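Local coordinates for penicillin-binding protein 2B (Streptococcus pneumoniae, PDB 2WAD), which probably cross-links the peptides of adjacent glycan strands in cell-wall peptidoglycan as a transpeptidase of the elongation machinery, and binds penicillin, at residues Tyr327-Ala337 and Phe651-Val661; Thr377-Val388 and Phe517-Leu528. All blocks are in the same frame, centred on the assembly; numbering follows the deposited sequence.

Contact 1: Tyr327-Ala337 and Phe651-Val661. Unlike the reference sequence in segment 327-337: Gly333 (reference Glu). Unlike the reference sequence in segment 651-661: Lys659 (reference Asn), Asn660 (reference Gly). With ZN (zinc ion), chain E.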
loop_
_atom_site.group_PDB
_atom_site.type_symbol
_atom_site.label_atom_id
_atom_site.label_comp_id
_atom_site.label_asym_id
_atom_site.label_seq_id
_atom_site.Cartn_x
_atom_site.Cartn_y
_atom_site.Cartn_z
ATOM N N TYR A 327 -14.631 13.101 15.899
ATOM C CA TYR A 327 -14.120 12.628 17.174
ATOM C C TYR A 327 -12.743 13.158 17.577
ATOM O O TYR A 327 -12.526 13.582 18.719
ATOM C CB TYR A 327 -14.122 11.092 17.239
ATOM C CG TYR A 327 -15.440 10.457 17.609
ATOM C CD1 TYR A 327 -15.789 10.250 18.944
ATOM C CD2 TYR A 327 -16.339 10.050 16.622
ATOM C CE1 TYR A 327 -16.990 9.647 19.270
ATOM C CE2 TYR A 327 -17.531 9.446 16.942
ATOM C CZ TYR A 327 -17.855 9.245 18.265
ATOM O OH TYR A 327 -19.051 8.627 18.568
ATOM N N PHE A 328 -11.774 13.131 16.676
ATOM C CA PHE A 328 -10.446 13.616 17.087
ATOM C C PHE A 328 -10.445 15.082 17.522
ATOM O O PHE A 328 -9.778 15.420 18.488
ATOM C CB PHE A 328 -9.369 13.430 15.999
ATOM C CG PHE A 328 -7.964 13.398 16.558
ATOM C CD1 PHE A 328 -7.403 12.208 17.004
ATOM C CD2 PHE A 328 -7.212 14.560 16.672
ATOM C CE1 PHE A 328 -6.117 12.171 17.543
ATOM C CE2 PHE A 328 -5.924 14.551 17.207
ATOM C CZ PHE A 328 -5.373 13.346 17.653
ATOM N N ASN A 329 -11.134 15.960 16.791
ATOM C CA ASN A 329 -11.214 17.368 17.191
ATOM C C ASN A 329 -11.920 17.562 18.524
ATOM O O ASN A 329 -11.525 18.412 19.309
ATOM C CB ASN A 329 -11.908 18.222 16.119
ATOM C CG ASN A 329 -10.962 18.664 15.004
ATOM O OD1 ASN A 329 -9.854 19.157 15.248
ATOM N ND2 ASN A 329 -11.395 18.474 13.779
ATOM N N SER A 330 -12.956 16.771 18.784
ATOM C CA SER A 330 -13.628 16.825 20.079
ATOM C C SER A 330 -12.644 16.466 21.193
ATOM O O SER A 330 -12.549 17.157 22.220
ATOM C CB SER A 330 -14.826 15.863 20.073
ATOM O OG SER A 330 -15.716 16.156 21.133
ATOM N N GLU A 331 -11.870 15.404 20.979
ATOM C CA GLU A 331 -10.898 14.989 21.995
ATOM C C GLU A 331 -9.749 15.979 22.125
ATOM O O GLU A 331 -9.128 16.081 23.178
ATOM C CB GLU A 331 -10.375 13.582 21.717
ATOM C CG GLU A 331 -11.446 12.523 21.821
ATOM C CD GLU A 331 -11.901 12.288 23.252
ATOM O OE1 GLU A 331 -11.156 11.642 24.023
ATOM O OE2 GLU A 331 -13.014 12.746 23.604
ATOM N N LEU A 332 -9.442 16.710 21.059
ATOM C CA LEU A 332 -8.533 17.844 21.217
ATOM C C LEU A 332 -9.196 18.978 21.997
ATOM O O LEU A 332 -8.538 19.678 22.767
ATOM C CB LEU A 332 -8.048 18.369 19.873
ATOM C CG LEU A 332 -6.959 17.618 19.109
ATOM C CD1 LEU A 332 -6.623 18.337 17.798
ATOM C CD2 LEU A 332 -5.730 17.447 19.968
ATOM N N GLY A 333 -10.501 19.127 21.802
ATOM C CA GLY A 333 -11.300 20.177 22.432
ATOM C C GLY A 333 -11.235 20.047 23.942
ATOM O O GLY A 333 -11.044 21.037 24.642
ATOM N N ASN A 334 -11.366 18.823 24.453
ATOM C CA ASN A 334 -11.389 18.623 25.898
ATOM C C ASN A 334 -10.025 18.280 26.467
ATOM O O ASN A 334 -9.887 18.171 27.682
ATOM C CB ASN A 334 -12.408 17.556 26.295
ATOM C CG ASN A 334 -12.060 16.186 25.721
ATOM O OD1 ASN A 334 -10.889 15.771 25.717
ATOM N ND2 ASN A 334 -13.074 15.494 25.215
ATOM N N GLY A 335 -9.019 18.131 25.602
ATOM C CA GLY A 335 -7.635 17.968 26.048
ATOM C C GLY A 335 -7.123 16.535 26.016
ATOM O O GLY A 335 -5.919 16.295 26.130
ATOM N N GLY A 336 -8.025 15.569 25.844
ATOM C CA GLY A 336 -7.632 14.160 25.898
ATOM C C GLY A 336 -6.674 13.738 24.797
ATOM O O GLY A 336 -5.874 12.816 24.973
ATOM N N ALA A 337 -6.750 14.404 23.653
ATOM C CA ALA A 337 -5.953 13.986 22.500
ATOM C C ALA A 337 -4.684 14.810 22.304
ATOM O O ALA A 337 -4.051 14.723 21.255
ATOM C CB ALA A 337 -6.803 14.016 21.240
ATOM N N PHE A 651 -6.535 4.561 18.663
ATOM C CA PHE A 651 -6.545 5.961 19.082
ATOM C C PHE A 651 -5.550 6.061 20.219
ATOM O O PHE A 651 -5.921 5.920 21.381
ATOM C CB PHE A 651 -7.941 6.332 19.613
ATOM C CG PHE A 651 -8.200 7.826 19.667
ATOM C CD1 PHE A 651 -7.202 8.697 20.036
ATOM C CD2 PHE A 651 -9.457 8.346 19.355
ATOM C CE1 PHE A 651 -7.419 10.070 20.085
ATOM C CE2 PHE A 651 -9.696 9.723 19.402
ATOM C CZ PHE A 651 -8.670 10.586 19.777
ATOM N N PRO A 652 -4.273 6.281 19.894
ATOM C CA PRO A 652 -3.221 6.173 20.900
ATOM C C PRO A 652 -3.075 7.409 21.807
ATOM O O PRO A 652 -3.380 8.521 21.410
ATOM C CB PRO A 652 -1.960 5.990 20.055
ATOM C CG PRO A 652 -2.308 6.561 18.706
ATOM C CD PRO A 652 -3.757 6.468 18.522
ATOM N N HIS A 653 -2.618 7.191 23.031
ATOM C CA HIS A 653 -2.300 8.235 23.998
ATOM C C HIS A 653 -3.406 9.259 24.205
ATOM O O HIS A 653 -3.167 10.460 24.218
ATOM C CB HIS A 653 -0.949 8.872 23.666
ATOM C CG HIS A 653 0.159 7.870 23.577
ATOM N ND1 HIS A 653 0.569 7.136 24.670
ATOM C CD2 HIS A 653 0.916 7.452 22.535
ATOM C CE1 HIS A 653 1.543 6.314 24.309
ATOM N NE2 HIS A 653 1.757 6.468 23.016
ATOM N N ASN A 654 -4.630 8.766 24.348
ATOM C CA ASN A 654 -5.775 9.572 24.737
ATOM C C ASN A 654 -5.895 9.430 26.253
ATOM O O ASN A 654 -6.025 8.321 26.764
ATOM C CB ASN A 654 -7.051 9.107 24.009
ATOM C CG ASN A 654 -8.261 10.009 24.281
ATOM O OD1 ASN A 654 -8.514 10.388 25.427
ATOM N ND2 ASN A 654 -8.997 10.370 23.225
ATOM N N THR A 655 -5.786 10.543 26.970
ATOM C CA THR A 655 -5.741 10.520 28.432
ATOM C C THR A 655 -7.128 10.647 29.064
ATOM O O THR A 655 -7.250 10.661 30.287
ATOM C CB THR A 655 -4.804 11.630 29.034
ATOM O OG1 THR A 655 -5.146 12.916 28.503
ATOM C CG2 THR A 655 -3.331 11.369 28.741
ATOM N N ASN A 656 -8.182 10.739 28.259
ATOM C CA ASN A 656 -9.538 10.752 28.813
ATOM C C ASN A 656 -9.948 9.523 29.625
ATOM O O ASN A 656 -10.200 8.448 29.067
ATOM C CB ASN A 656 -10.570 10.951 27.707
ATOM C CG ASN A 656 -10.998 12.379 27.592
ATOM O OD1 ASN A 656 -10.513 13.228 28.334
ATOM N ND2 ASN A 656 -11.902 12.663 26.665
ATOM N N LEU A 657 -10.079 9.700 30.935
ATOM C CA LEU A 657 -10.438 8.581 31.814
ATOM C C LEU A 657 -11.922 8.589 32.205
ATOM O O LEU A 657 -12.421 7.636 32.822
ATOM C CB LEU A 657 -9.498 8.488 33.034
ATOM C CG LEU A 657 -9.386 9.638 34.045
ATOM C CD1 LEU A 657 -10.425 9.488 35.166
ATOM C CD2 LEU A 657 -7.983 9.732 34.647
ATOM N N THR A 658 -12.626 9.652 31.805
ATOM C CA THR A 658 -14.066 9.772 32.040
ATOM C C THR A 658 -14.988 9.245 30.926
ATOM O O THR A 658 -16.109 8.817 31.202
ATOM C CB THR A 658 -14.469 11.202 32.493
ATOM O OG1 THR A 658 -14.588 12.075 31.361
ATOM C CG2 THR A 658 -13.446 11.767 33.484
ATOM N N LYS A 659 -14.544 9.259 29.673
ATOM C CA LYS A 659 -15.244 8.473 28.660
ATOM C C LYS A 659 -14.284 7.906 27.612
ATOM O O LYS A 659 -13.322 8.571 27.242
ATOM C CB LYS A 659 -16.357 9.285 27.995
ATOM C CG LYS A 659 -15.843 10.394 27.094
ATOM C CD LYS A 659 -16.923 10.934 26.167
ATOM C CE LYS A 659 -16.527 12.316 25.662
ATOM N NZ LYS A 659 -15.043 12.491 25.782
ATOM N N ASN A 660 -14.536 6.687 27.140
ATOM C CA ASN A 660 -13.663 6.038 26.146
ATOM C C ASN A 660 -14.321 6.041 24.772
ATOM O O ASN A 660 -15.245 5.279 24.512
ATOM C CB ASN A 660 -13.317 4.593 26.550
ATOM C CG ASN A 660 -12.129 4.021 25.764
ATOM O OD1 ASN A 660 -12.073 4.073 24.528
ATOM N ND2 ASN A 660 -11.147 3.512 26.495
ATOM N N VAL A 661 -13.847 6.905 23.887
ATOM C CA VAL A 661 -14.484 7.049 22.575
ATOM C C VAL A 661 -14.197 5.899 21.611
ATOM O O VAL A 661 -14.831 5.805 20.567
ATOM C CB VAL A 661 -14.141 8.400 21.918
ATOM C CG1 VAL A 661 -14.521 9.572 22.861
ATOM C CG2 VAL A 661 -12.654 8.488 21.568
HETATM ZN ZN ZN E . 2.590 5.190 21.711
HETATM O O HOH W 1 -11.823 8.977 24.860
HETATM O O HOH W 2 -2.732 13.088 25.049
HETATM O O HOH W 3 3.523 6.524 20.171
HETATM O O HOH W 4 1.287 3.783 20.633
#

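Contact 2: Thr377-Val388 and Phe517-Leu528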
loop_
_atom_site.group_PDB
_atom_site.type_symbol
_atom_site.label_atom_id
_atom_site.label_comp_id
_atom_site.label_asym_id
_atom_site.label_seq_id
_atom_site.Cartn_x
_atom_site.Cartn_y
_atom_site.Cartn_z
ATOM N N THR A 377 -2.570 3.184 8.096
ATOM C CA THR A 377 -3.207 1.940 8.482
ATOM C C THR A 377 -2.304 0.740 8.207
ATOM O O THR A 377 -2.434 -0.262 8.881
ATOM C CB THR A 377 -4.551 1.731 7.752
ATOM O OG1 THR A 377 -4.349 1.804 6.332
ATOM C CG2 THR A 377 -5.584 2.779 8.180
ATOM N N VAL A 378 -1.433 0.839 7.206
ATOM C CA VAL A 378 -0.526 -0.248 6.836
ATOM C C VAL A 378 0.934 0.101 7.138
ATOM O O VAL A 378 1.799 -0.764 7.046
ATOM C CB VAL A 378 -0.641 -0.663 5.357
ATOM C CG1 VAL A 378 -1.991 -1.347 5.035
ATOM C CG2 VAL A 378 -0.392 0.535 4.421
ATOM N N THR A 379 1.233 1.343 7.509
ATOM C CA THR A 379 2.632 1.715 7.684
ATOM C C THR A 379 3.089 2.097 9.097
ATOM O O THR A 379 4.279 2.062 9.374
ATOM C CB THR A 379 3.121 2.758 6.627
ATOM O OG1 THR A 379 2.587 4.035 6.952
ATOM C CG2 THR A 379 2.650 2.422 5.207
ATOM N N ASN A 380 2.170 2.446 9.992
ATOM C CA ASN A 380 2.553 2.885 11.325
ATOM C C ASN A 380 2.087 1.924 12.401
ATOM O O ASN A 380 1.107 1.215 12.216
ATOM C CB ASN A 380 1.995 4.278 11.614
ATOM C CG ASN A 380 2.611 5.330 10.709
ATOM O OD1 ASN A 380 3.810 5.604 10.773
ATOM N ND2 ASN A 380 1.801 5.916 9.858
ATOM N N VAL A 381 2.793 1.893 13.527
ATOM C CA VAL A 381 2.539 0.856 14.514
ATOM C C VAL A 381 2.222 1.470 15.871
ATOM O O VAL A 381 2.689 2.563 16.164
ATOM C CB VAL A 381 3.737 -0.142 14.606
ATOM C CG1 VAL A 381 4.020 -0.767 13.235
ATOM C CG2 VAL A 381 4.971 0.548 15.146
ATOM N N PHE A 382 1.445 0.759 16.689
ATOM C CA PHE A 382 0.902 1.287 17.938
ATOM C C PHE A 382 0.822 0.177 18.971
ATOM O O PHE A 382 0.596 -0.985 18.605
ATOM C CB PHE A 382 -0.499 1.877 17.710
ATOM C CG PHE A 382 -0.567 2.845 16.553
ATOM C CD1 PHE A 382 -0.311 4.202 16.737
ATOM C CD2 PHE A 382 -0.842 2.385 15.276
ATOM C CE1 PHE A 382 -0.352 5.085 15.664
ATOM C CE2 PHE A 382 -0.886 3.265 14.190
ATOM C CZ PHE A 382 -0.643 4.606 14.377
ATOM N N VAL A 383 0.985 0.526 20.247
ATOM C CA VAL A 383 0.711 -0.432 21.309
ATOM C C VAL A 383 -0.773 -0.745 21.245
ATOM O O VAL A 383 -1.598 0.145 21.156
ATOM C CB VAL A 383 1.127 -0.006 22.748
ATOM C CG1 VAL A 383 2.421 0.790 22.806
ATOM C CG2 VAL A 383 0.006 0.660 23.498
ATOM N N PRO A 384 -1.122 -2.029 21.233
ATOM C CA PRO A 384 -2.507 -2.386 20.931
ATOM C C PRO A 384 -3.398 -2.427 22.172
ATOM O O PRO A 384 -4.601 -2.262 22.049
ATOM C CB PRO A 384 -2.361 -3.764 20.307
ATOM C CG PRO A 384 -1.135 -4.343 21.018
ATOM C CD PRO A 384 -0.221 -3.191 21.277
ATOM N N GLY A 385 -2.804 -2.600 23.349
ATOM C CA GLY A 385 -3.539 -2.694 24.601
ATOM C C GLY A 385 -4.447 -3.914 24.661
ATOM O O GLY A 385 -4.199 -4.922 23.979
ATOM N N SER A 386 -5.529 -3.799 25.431
ATOM C CA SER A 386 -6.337 -4.934 25.871
ATOM C C SER A 386 -7.158 -5.634 24.791
ATOM O O SER A 386 -7.790 -6.659 25.045
ATOM C CB SER A 386 -7.271 -4.487 27.007
ATOM O OG SER A 386 -6.625 -4.558 28.272
ATOM N N VAL A 387 -7.235 -5.048 23.610
ATOM C CA VAL A 387 -7.941 -5.712 22.521
ATOM C C VAL A 387 -7.396 -7.126 22.294
ATOM O O VAL A 387 -8.153 -8.020 21.980
ATOM C CB VAL A 387 -7.938 -4.890 21.233
ATOM C CG1 VAL A 387 -8.721 -3.593 21.462
ATOM C CG2 VAL A 387 -6.493 -4.579 20.781
ATOM N N VAL A 388 -6.109 -7.342 22.520
ATOM C CA VAL A 388 -5.455 -8.577 22.133
ATOM C C VAL A 388 -5.685 -9.742 23.089
ATOM O O VAL A 388 -5.159 -10.818 22.846
ATOM C CB VAL A 388 -3.917 -8.423 21.988
ATOM C CG1 VAL A 388 -3.538 -7.297 20.998
ATOM C CG2 VAL A 388 -3.262 -8.287 23.349
ATOM N N PHE A 517 -0.805 -8.803 27.664
ATOM C CA PHE A 517 -1.965 -7.926 27.721
ATOM C C PHE A 517 -1.752 -6.703 26.827
ATOM O O PHE A 517 -2.350 -5.646 27.022
ATOM C CB PHE A 517 -2.392 -7.609 29.181
ATOM C CG PHE A 517 -1.302 -7.018 30.066
ATOM C CD1 PHE A 517 -0.552 -7.838 30.907
ATOM C CD2 PHE A 517 -1.080 -5.651 30.121
ATOM C CE1 PHE A 517 0.431 -7.328 31.752
ATOM C CE2 PHE A 517 -0.082 -5.104 30.968
ATOM C CZ PHE A 517 0.685 -5.952 31.781
ATOM N N GLY A 518 -0.889 -6.855 25.823
ATOM C CA GLY A 518 -0.806 -5.904 24.731
ATOM C C GLY A 518 -0.059 -4.621 25.056
ATOM O O GLY A 518 -0.388 -3.551 24.531
ATOM N N GLN A 519 0.969 -4.734 25.890
ATOM C CA GLN A 519 1.836 -3.603 26.185
ATOM C C GLN A 519 3.287 -3.918 25.827
ATOM O O GLN A 519 4.183 -3.539 26.547
ATOM C CB GLN A 519 1.743 -3.171 27.651
ATOM C CG GLN A 519 0.360 -2.714 28.128
ATOM C CD GLN A 519 -0.096 -1.401 27.514
ATOM O OE1 GLN A 519 -1.265 -1.243 27.148
ATOM N NE2 GLN A 519 0.813 -0.439 27.425
ATOM N N PHE A 520 3.558 -4.587 24.712
ATOM C CA PHE A 520 4.968 -4.734 24.312
ATOM C C PHE A 520 5.063 -4.627 22.796
ATOM O O PHE A 520 5.376 -3.556 22.283
ATOM C CB PHE A 520 5.645 -6.000 24.895
ATOM C CG PHE A 520 7.138 -6.061 24.661
ATOM C CD1 PHE A 520 7.964 -5.048 25.118
ATOM C CD2 PHE A 520 7.711 -7.099 23.945
ATOM C CE1 PHE A 520 9.340 -5.074 24.883
ATOM C CE2 PHE A 520 9.086 -7.141 23.713
ATOM C CZ PHE A 520 9.901 -6.114 24.168
ATOM N N ASP A 521 4.737 -5.679 22.050
ATOM C CA ASP A 521 4.858 -5.556 20.592
ATOM C C ASP A 521 3.835 -4.509 20.108
ATOM O O ASP A 521 2.724 -4.472 20.653
ATOM C CB ASP A 521 4.569 -6.908 19.928
ATOM C CG ASP A 521 5.636 -7.946 20.214
ATOM O OD1 ASP A 521 6.710 -7.562 20.702
ATOM O OD2 ASP A 521 5.417 -9.148 19.963
ATOM N N ASN A 522 4.201 -3.696 19.110
ATOM C CA ASN A 522 3.339 -2.735 18.400
ATOM C C ASN A 522 2.851 -3.277 17.044
ATOM O O ASN A 522 3.635 -3.866 16.295
ATOM C CB ASN A 522 4.110 -1.442 18.053
ATOM C CG ASN A 522 4.450 -0.568 19.274
ATOM O OD1 ASN A 522 4.322 0.663 19.229
ATOM N ND2 ASN A 522 4.902 -1.190 20.358
ATOM N N TYR A 523 1.586 -3.018 16.704
ATOM C CA TYR A 523 0.956 -3.531 15.501
ATOM C C TYR A 523 0.329 -2.394 14.689
ATOM O O TYR A 523 0.053 -1.314 15.238
ATOM C CB TYR A 523 -0.144 -4.517 15.908
ATOM C CG TYR A 523 0.311 -5.662 16.792
ATOM C CD1 TYR A 523 1.459 -6.420 16.493
ATOM C CD2 TYR A 523 -0.384 -5.976 17.936
ATOM C CE1 TYR A 523 1.867 -7.476 17.297
ATOM C CE2 TYR A 523 0.025 -7.004 18.759
ATOM C CZ TYR A 523 1.122 -7.770 18.423
ATOM O OH TYR A 523 1.479 -8.794 19.281
ATOM N N THR A 524 0.115 -2.626 13.396
ATOM C CA THR A 524 -0.566 -1.651 12.538
ATOM C C THR A 524 -2.097 -1.787 12.659
ATOM O O THR A 524 -2.609 -2.801 13.107
ATOM C CB THR A 524 -0.256 -1.883 11.057
ATOM O OG1 THR A 524 -0.883 -3.102 10.655
ATOM C CG2 THR A 524 1.246 -1.969 10.780
ATOM N N PRO A 525 -2.845 -0.757 12.242
ATOM C CA PRO A 525 -4.305 -0.858 12.315
ATOM C C PRO A 525 -4.842 -1.956 11.385
ATOM O O PRO A 525 -5.846 -2.577 11.718
ATOM C CB PRO A 525 -4.783 0.556 11.920
ATOM C CG PRO A 525 -3.628 1.472 12.289
ATOM C CD PRO A 525 -2.360 0.633 12.097
ATOM N N MET A 526 -4.196 -2.214 10.241
ATOM C CA MET A 526 -4.613 -3.289 9.352
ATOM C C MET A 526 -4.477 -4.654 10.030
ATOM O O MET A 526 -5.384 -5.493 9.931
ATOM C CB MET A 526 -3.863 -3.207 8.007
ATOM C CG MET A 526 -4.247 -4.240 6.959
ATOM S SD MET A 526 -5.943 -3.991 6.351
ATOM C CE MET A 526 -5.776 -2.365 5.628
ATOM N N GLN A 527 -3.370 -4.880 10.736
ATOM C CA GLN A 527 -3.174 -6.126 11.505
ATOM C C GLN A 527 -4.278 -6.312 12.560
ATOM O O GLN A 527 -4.788 -7.433 12.772
ATOM C CB GLN A 527 -1.788 -6.147 12.173
ATOM C CG GLN A 527 -0.583 -6.314 11.198
ATOM C CD GLN A 527 0.757 -6.242 11.905
ATOM O OE1 GLN A 527 1.042 -5.272 12.585
ATOM N NE2 GLN A 527 1.593 -7.262 11.744
ATOM N N LEU A 528 -4.621 -5.219 13.248
ATOM C CA LEU A 528 -5.665 -5.292 14.298
ATOM C C LEU A 528 -7.059 -5.516 13.699
ATOM O O LEU A 528 -7.859 -6.209 14.304
ATOM C CB LEU A 528 -5.632 -4.059 15.230
ATOM C CG LEU A 528 -4.355 -4.007 16.090
ATOM C CD1 LEU A 528 -4.060 -2.572 16.572
ATOM C CD2 LEU A 528 -4.560 -4.893 17.291
HETATM O O HOH W 5 -3.623 -3.485 28.464
#

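Contact 1: Tyr327-Ala337 and Phe651-Val661
Glu331 on the last turns of helix 314-334 meets Asn654, Asn656 and Lys659 of the loop 651-661 with its carboxylate. Glu331 OE1 accepts from Asn654 ND2 at 2.6 Å through its anti lone pair, with amide and carboxylate 25° apart and so nearly coplanar. Lys659 NZ forms a salt bridge from the syn side of Glu331 OE2 at 3.0 Å. The same oxygen takes Asn334 ND2 from above the carboxylate plane, and a water joins OE1 to Lys659 O and Val661 N. With so many donors around it the carboxylate is probably held charged. A bend at chi2 (-71°) brings the carboxylate beside Asn654 and Lys659, while Glu331 CG lies 4.0 Å from Phe651 CZ. Phe651, just past strand 645-650 of the transpeptidase domain's antiparallel sheet, lies nearly parallel to Phe328 (15°), but the rings are slid apart with centroids 5.2 Å from each other; Asn654 ND2 sits over one face of Phe651, toward its rim. Behind this shell, Asx turns set both asparagines: Asn334 OD1 accepts from Gly336 N, and Asn654 OD1 from Asn656 N. Gly336 O then receives Thr655 N at 3.0 Å and also touches Asn654 CA. Farther out, Tyr327 CD1 packs on Val661 CB at 3.9 Å while its hydroxyl bonds Asp668, and His653 NE2 binds a zinc ion at 2.0 Å.

Contact 2: Thr377-Val388 and Phe517-Leu528
Pro384 points its ring into segment 517-528, where its carbons meet an overlapping set of partners. CB touches both Leu528 CD2, at 3.9 Å, and Tyr523 CD2; CG reaches Tyr523 CD2 at 3.6 Å, obliquely to that ring; CD touches two carbonyl oxygens, Gly518 O and Asp521 O. Val387 CG2 meets the same Leu528 methyl, while Val388 CG1 approaches the edge of Tyr523. Gly385 N, next after the proline, donates to Gly518 O at 2.9 Å. Both glycines have positive phi, and Gly518 is also the C-prime residue of the Schellman motif that ends helix 509-515. This bond sits directly before Ser386, the nucleophile inferred to form the acyl-ester, at the start of the SxxK motif of penicillin-binding transpeptidases. Ser386 OG bonds Lys389 and Ser443, and a water links it to Phe517 O. Two residues before Pro384, Phe382 pairs with Tyr523 in a single antiparallel hydrogen-bonded bridge: Phe382 N to Tyr523 O at 2.9 Å, Tyr523 N to Phe382 O at 3.0 Å. With CG anti to the carbonyl carbon (chi1 -50°), the Phe382 ring turns back so that its edge meets Pro525 CD, 3.7 Å from CE2. The Val381 and Asn522 side chains cross at about a right angle, CG2 of the valine against CB of the asparagine. At the far end Thr377 O accepts from Met526 N in the first turn of helix 525-536, whose start carries a capping box: Gln527 N donates to Thr524 OG1, and Thr524 N to Gln527 OE1 at 2.9 Å. Met526 CE lies beside Val378 CG1, the two side chains pointing the same way.

Overall arrangement
From the N terminus the chain passes through helix 314-334, whose end opens contact 1, then strands 342-348 and 355-363 before reaching 377-388. The 128 residues that follow, largely helix and loop, form a loop closed by contact 2 when 517-528 returns to the segment bearing Ser386. The chain goes on through helix 525-536 and later strands of the antiparallel sheet, and 651-661 comes back to 327-337, so contact 1 encloses contact 2. Their centres are 18 Å apart, yet Pro652 CG packs on Phe382 CD1 at 3.7 Å. Contact 1 joins helix 314-334 to the loop between strand 645-650 and helix 661-676; contact 2 ties the approach to the serine inferred to form the acyl-ester to helix 525-536.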